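Local coordinates for regulatory Subunit of Protein Kinase A (cAMP-dependent) from Euglena gracilis (Euglena gracilis, PDB 6RSX) that binds cyclic AMP in two tandem cyclic nucleotide-binding domains and probably restrains the kinase catalytic subunit until the nucleotide arrives, at residues Tyr82-Ile93 and Ala126-Trp137. Numbering follows the deposited sequence.
Sequences YVIESGTCNILI and ASVQAVSNVRLW. With CMP (adenosine-3',5'-cyclic-monophosphate), chain B.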
# COMPACT_ATOMS: atom_id res chain seq x y z
N TYR A 82 -9.99 -1.76 12.39
CA TYR A 82 -8.94 -1.74 13.40
C TYR A 82 -7.59 -1.33 12.81
O TYR A 82 -7.28 -1.67 11.66
CB TYR A 82 -8.74 -3.14 14.06
CG TYR A 82 -9.98 -3.62 14.81
CD1 TYR A 82 -10.19 -3.25 16.13
CD2 TYR A 82 -10.88 -4.51 14.21
CE1 TYR A 82 -11.30 -3.71 16.85
CE2 TYR A 82 -12.00 -4.97 14.90
CZ TYR A 82 -12.19 -4.58 16.23
OH TYR A 82 -13.26 -5.03 16.95
N VAL A 83 -6.80 -0.63 13.62
CA VAL A 83 -5.35 -0.46 13.35
C VAL A 83 -4.57 -0.98 14.55
O VAL A 83 -4.87 -0.65 15.69
CB VAL A 83 -4.98 1.02 13.06
CG1 VAL A 83 -3.48 1.16 12.64
CG2 VAL A 83 -5.88 1.62 11.98
N ILE A 84 -3.51 -1.76 14.28
CA ILE A 84 -2.70 -2.30 15.37
C ILE A 84 -1.80 -1.20 15.93
O ILE A 84 -1.08 -0.52 15.18
CB ILE A 84 -1.85 -3.48 14.87
CG1 ILE A 84 -2.77 -4.64 14.42
CG2 ILE A 84 -0.93 -3.91 16.00
CD1 ILE A 84 -1.99 -5.86 13.81
N GLU A 85 -1.81 -1.05 17.25
CA GLU A 85 -0.86 -0.18 17.94
C GLU A 85 0.35 -0.98 18.44
O GLU A 85 1.50 -0.58 18.19
CB GLU A 85 -1.54 0.53 19.11
CG GLU A 85 -0.59 1.54 19.81
CD GLU A 85 -1.35 2.31 20.90
OE1 GLU A 85 -2.12 1.68 21.66
OE2 GLU A 85 -1.24 3.56 20.93
N SER A 86 0.10 -2.12 19.10
CA SER A 86 1.16 -2.99 19.64
C SER A 86 0.82 -4.44 19.35
O SER A 86 -0.36 -4.82 19.31
CB SER A 86 1.27 -2.91 21.16
OG SER A 86 1.14 -1.62 21.66
N GLY A 87 1.86 -5.27 19.20
CA GLY A 87 1.65 -6.69 19.07
C GLY A 87 1.55 -7.10 17.62
O GLY A 87 1.58 -6.28 16.71
N THR A 88 1.40 -8.40 17.40
CA THR A 88 1.19 -8.91 16.05
C THR A 88 -0.06 -9.80 16.06
O THR A 88 -0.45 -10.34 17.10
CB THR A 88 2.37 -9.68 15.52
OG1 THR A 88 2.54 -10.88 16.30
CG2 THR A 88 3.66 -8.75 15.53
N CYS A 89 -0.65 -9.96 14.89
CA CYS A 89 -1.87 -10.74 14.68
C CYS A 89 -1.69 -11.66 13.50
O CYS A 89 -1.04 -11.29 12.51
CB CYS A 89 -3.13 -9.84 14.41
SG CYS A 89 -3.64 -8.84 15.80
N ASN A 90 -2.27 -12.86 13.57
CA ASN A 90 -2.28 -13.77 12.43
C ASN A 90 -3.60 -13.63 11.68
O ASN A 90 -4.67 -13.62 12.29
CB ASN A 90 -2.10 -15.22 12.87
CG ASN A 90 -0.62 -15.52 13.25
OD1 ASN A 90 0.27 -14.76 12.89
ND2 ASN A 90 -0.39 -16.58 13.99
N ILE A 91 -3.49 -13.57 10.36
CA ILE A 91 -4.64 -13.63 9.46
C ILE A 91 -4.83 -15.09 9.08
O ILE A 91 -3.92 -15.72 8.50
CB ILE A 91 -4.41 -12.78 8.20
CG1 ILE A 91 -4.08 -11.33 8.56
CG2 ILE A 91 -5.62 -12.90 7.26
CD1 ILE A 91 -5.12 -10.62 9.49
N LEU A 92 -5.99 -15.65 9.42
CA LEU A 92 -6.31 -17.06 9.18
C LEU A 92 -7.55 -17.15 8.30
O LEU A 92 -8.54 -16.46 8.56
CB LEU A 92 -6.56 -17.79 10.51
CG LEU A 92 -5.41 -17.68 11.51
CD1 LEU A 92 -5.88 -17.75 12.92
CD2 LEU A 92 -4.50 -18.82 11.22
N ILE A 93 -7.51 -17.99 7.27
CA ILE A 93 -8.65 -18.11 6.37
C ILE A 93 -9.01 -19.58 6.18
O ILE A 93 -8.16 -20.39 5.79
CB ILE A 93 -8.40 -17.42 5.02
CG1 ILE A 93 -8.09 -15.92 5.26
CG2 ILE A 93 -9.63 -17.62 4.07
CD1 ILE A 93 -7.67 -15.17 3.96
N ALA A 126 -11.78 -13.30 7.01
CA ALA A 126 -10.68 -13.97 7.67
C ALA A 126 -10.92 -13.84 9.16
O ALA A 126 -11.59 -12.90 9.62
CB ALA A 126 -9.35 -13.31 7.26
N SER A 127 -10.33 -14.77 9.91
CA SER A 127 -10.16 -14.57 11.34
C SER A 127 -8.87 -13.79 11.60
O SER A 127 -7.88 -13.93 10.86
CB SER A 127 -10.09 -15.92 12.05
OG SER A 127 -11.32 -16.69 11.87
N VAL A 128 -8.85 -13.03 12.68
CA VAL A 128 -7.64 -12.29 13.07
C VAL A 128 -7.35 -12.62 14.52
O VAL A 128 -8.16 -12.29 15.41
CB VAL A 128 -7.80 -10.77 12.89
CG1 VAL A 128 -6.48 -10.03 13.22
CG2 VAL A 128 -8.25 -10.46 11.47
N GLN A 129 -6.22 -13.28 14.77
CA GLN A 129 -5.92 -13.80 16.11
C GLN A 129 -4.70 -13.10 16.69
O GLN A 129 -3.66 -13.01 16.01
CB GLN A 129 -5.66 -15.31 16.03
CG GLN A 129 -5.36 -15.91 17.38
CD GLN A 129 -5.28 -17.43 17.33
OE1 GLN A 129 -4.92 -17.99 16.31
NE2 GLN A 129 -5.67 -18.09 18.42
N ALA A 130 -4.80 -12.63 17.92
CA ALA A 130 -3.64 -12.02 18.57
C ALA A 130 -2.57 -13.09 18.76
O ALA A 130 -2.85 -14.18 19.26
CB ALA A 130 -4.02 -11.42 19.91
N VAL A 131 -1.33 -12.77 18.38
CA VAL A 131 -0.22 -13.69 18.62
C VAL A 131 0.38 -13.35 19.98
O VAL A 131 0.46 -14.21 20.86
CB VAL A 131 0.83 -13.58 17.51
CG1 VAL A 131 2.08 -14.45 17.85
CG2 VAL A 131 0.25 -14.02 16.20
N SER A 132 0.82 -12.11 20.14
CA SER A 132 1.19 -11.52 21.42
C SER A 132 -0.06 -10.91 22.05
O SER A 132 -1.14 -10.93 21.47
CB SER A 132 2.25 -10.45 21.20
OG SER A 132 1.70 -9.42 20.37
N ASN A 133 0.09 -10.32 23.23
CA ASN A 133 -0.90 -9.34 23.65
C ASN A 133 -0.90 -8.21 22.64
O ASN A 133 0.15 -7.82 22.12
CB ASN A 133 -0.57 -8.78 25.02
CG ASN A 133 -0.64 -9.84 26.10
OD1 ASN A 133 -1.31 -10.87 25.95
ND2 ASN A 133 0.06 -9.58 27.20
N VAL A 134 -2.08 -7.68 22.34
CA VAL A 134 -2.22 -6.69 21.28
C VAL A 134 -2.97 -5.47 21.81
O VAL A 134 -3.91 -5.58 22.62
CB VAL A 134 -2.92 -7.30 20.04
CG1 VAL A 134 -3.40 -6.22 19.08
CG2 VAL A 134 -2.04 -8.34 19.30
N ARG A 135 -2.55 -4.30 21.36
CA ARG A 135 -3.29 -3.06 21.56
C ARG A 135 -3.74 -2.56 20.19
O ARG A 135 -2.96 -2.56 19.23
CB ARG A 135 -2.43 -1.98 22.23
CG ARG A 135 -2.07 -2.21 23.70
CD ARG A 135 -1.46 -0.94 24.38
NE ARG A 135 -0.31 -0.34 23.65
CZ ARG A 135 0.18 0.87 23.92
NH1 ARG A 135 -0.36 1.61 24.89
NH2 ARG A 135 1.20 1.34 23.20
N LEU A 136 -5.01 -2.11 20.10
CA LEU A 136 -5.56 -1.67 18.82
C LEU A 136 -6.25 -0.32 19.01
O LEU A 136 -6.71 -0.01 20.11
CB LEU A 136 -6.65 -2.65 18.30
CG LEU A 136 -6.38 -4.16 18.30
CD1 LEU A 136 -7.63 -5.01 18.30
CD2 LEU A 136 -5.63 -4.47 17.04
N TRP A 137 -6.34 0.45 17.93
CA TRP A 137 -7.28 1.57 17.84
C TRP A 137 -8.38 1.19 16.86
O TRP A 137 -8.11 0.60 15.82
CB TRP A 137 -6.54 2.83 17.38
CG TRP A 137 -5.72 3.46 18.48
CD1 TRP A 137 -4.33 3.39 18.67
CD2 TRP A 137 -6.21 4.25 19.53
NE1 TRP A 137 -3.98 4.10 19.80
CE2 TRP A 137 -5.12 4.65 20.34
CE3 TRP A 137 -7.50 4.71 19.87
CZ2 TRP A 137 -5.28 5.46 21.46
CZ3 TRP A 137 -7.65 5.50 20.98
CH2 TRP A 137 -6.56 5.88 21.77
P CMP B . -12.90 -8.17 6.79
O1P CMP B . -13.91 -7.09 7.29
O2P CMP B . -13.24 -9.21 5.81
O5' CMP B . -12.39 -9.02 8.06
C5' CMP B . -11.18 -9.77 8.01
C4' CMP B . -10.11 -8.83 7.51
O4' CMP B . -8.83 -9.44 7.29
C3' CMP B . -10.42 -8.25 6.15
O3' CMP B . -11.51 -7.36 6.20
C2' CMP B . -9.08 -7.61 5.75
O2' CMP B . -9.00 -6.32 6.34
C1' CMP B . -8.07 -8.57 6.46
N9 CMP B . -7.29 -9.40 5.55
C8 CMP B . -5.93 -9.55 5.60
N7 CMP B . -5.57 -10.42 4.67
C5 CMP B . -6.69 -10.77 4.02
C6 CMP B . -6.82 -11.63 2.96
N6 CMP B . -5.85 -12.39 2.22
N1 CMP B . -7.99 -11.85 2.41
C2 CMP B . -9.09 -11.24 2.96
N3 CMP B . -8.98 -10.37 4.02
C4 CMP B . -7.76 -10.16 4.56
O HOH W 1 3.53 -0.10 21.70
O HOH W 2 -2.58 -18.09 15.13
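Glu85 lays its carboxylate over one face of the Arg135 guanidinium, OE1 3.3 Å from CZ and the two planes 18° apart, a salt bridge of charges alone because no N-H points at the oxygen. At the edge of the same guanidinium, Ser86 OG accepts a nearly straight bond from Arg135 NE (2.8 Å), and a water joins this hydroxyl to NH2. With CG anti to the backbone N (chi1 -176°) and an extended chain, Glu85 also carries OE2 to Trp137 NE1 (3.0 Å), which meets it from above the carboxylate plane; the same oxygen forms a salt bridge with Arg34 of helix 29-39, the carboxylate's second arginine. Shortening Glu85 to an alanine would remove the carboxylate, which is likely to leave the indole N-H without its acceptor and the neighbouring Arg135 and Arg34 without the negative charge they share. A classic beta bulge sets up this cluster: Glu85 N and Ser86 N both bond to Arg135 O, from one face of its carbonyl plane. Beyond Gly87 a second antiparallel ladder pairs 89-93 with 127-130, where Ile91 CD1 packs on Val128 CG2 (3.7 Å) and Ile91 CG2 touches adenine N7 (3.6 Å). Two successive antiparallel ladders, turning a corner between sheets, belong to the cyclic nucleotide-binding beta-roll, here with cAMP against its inner wall.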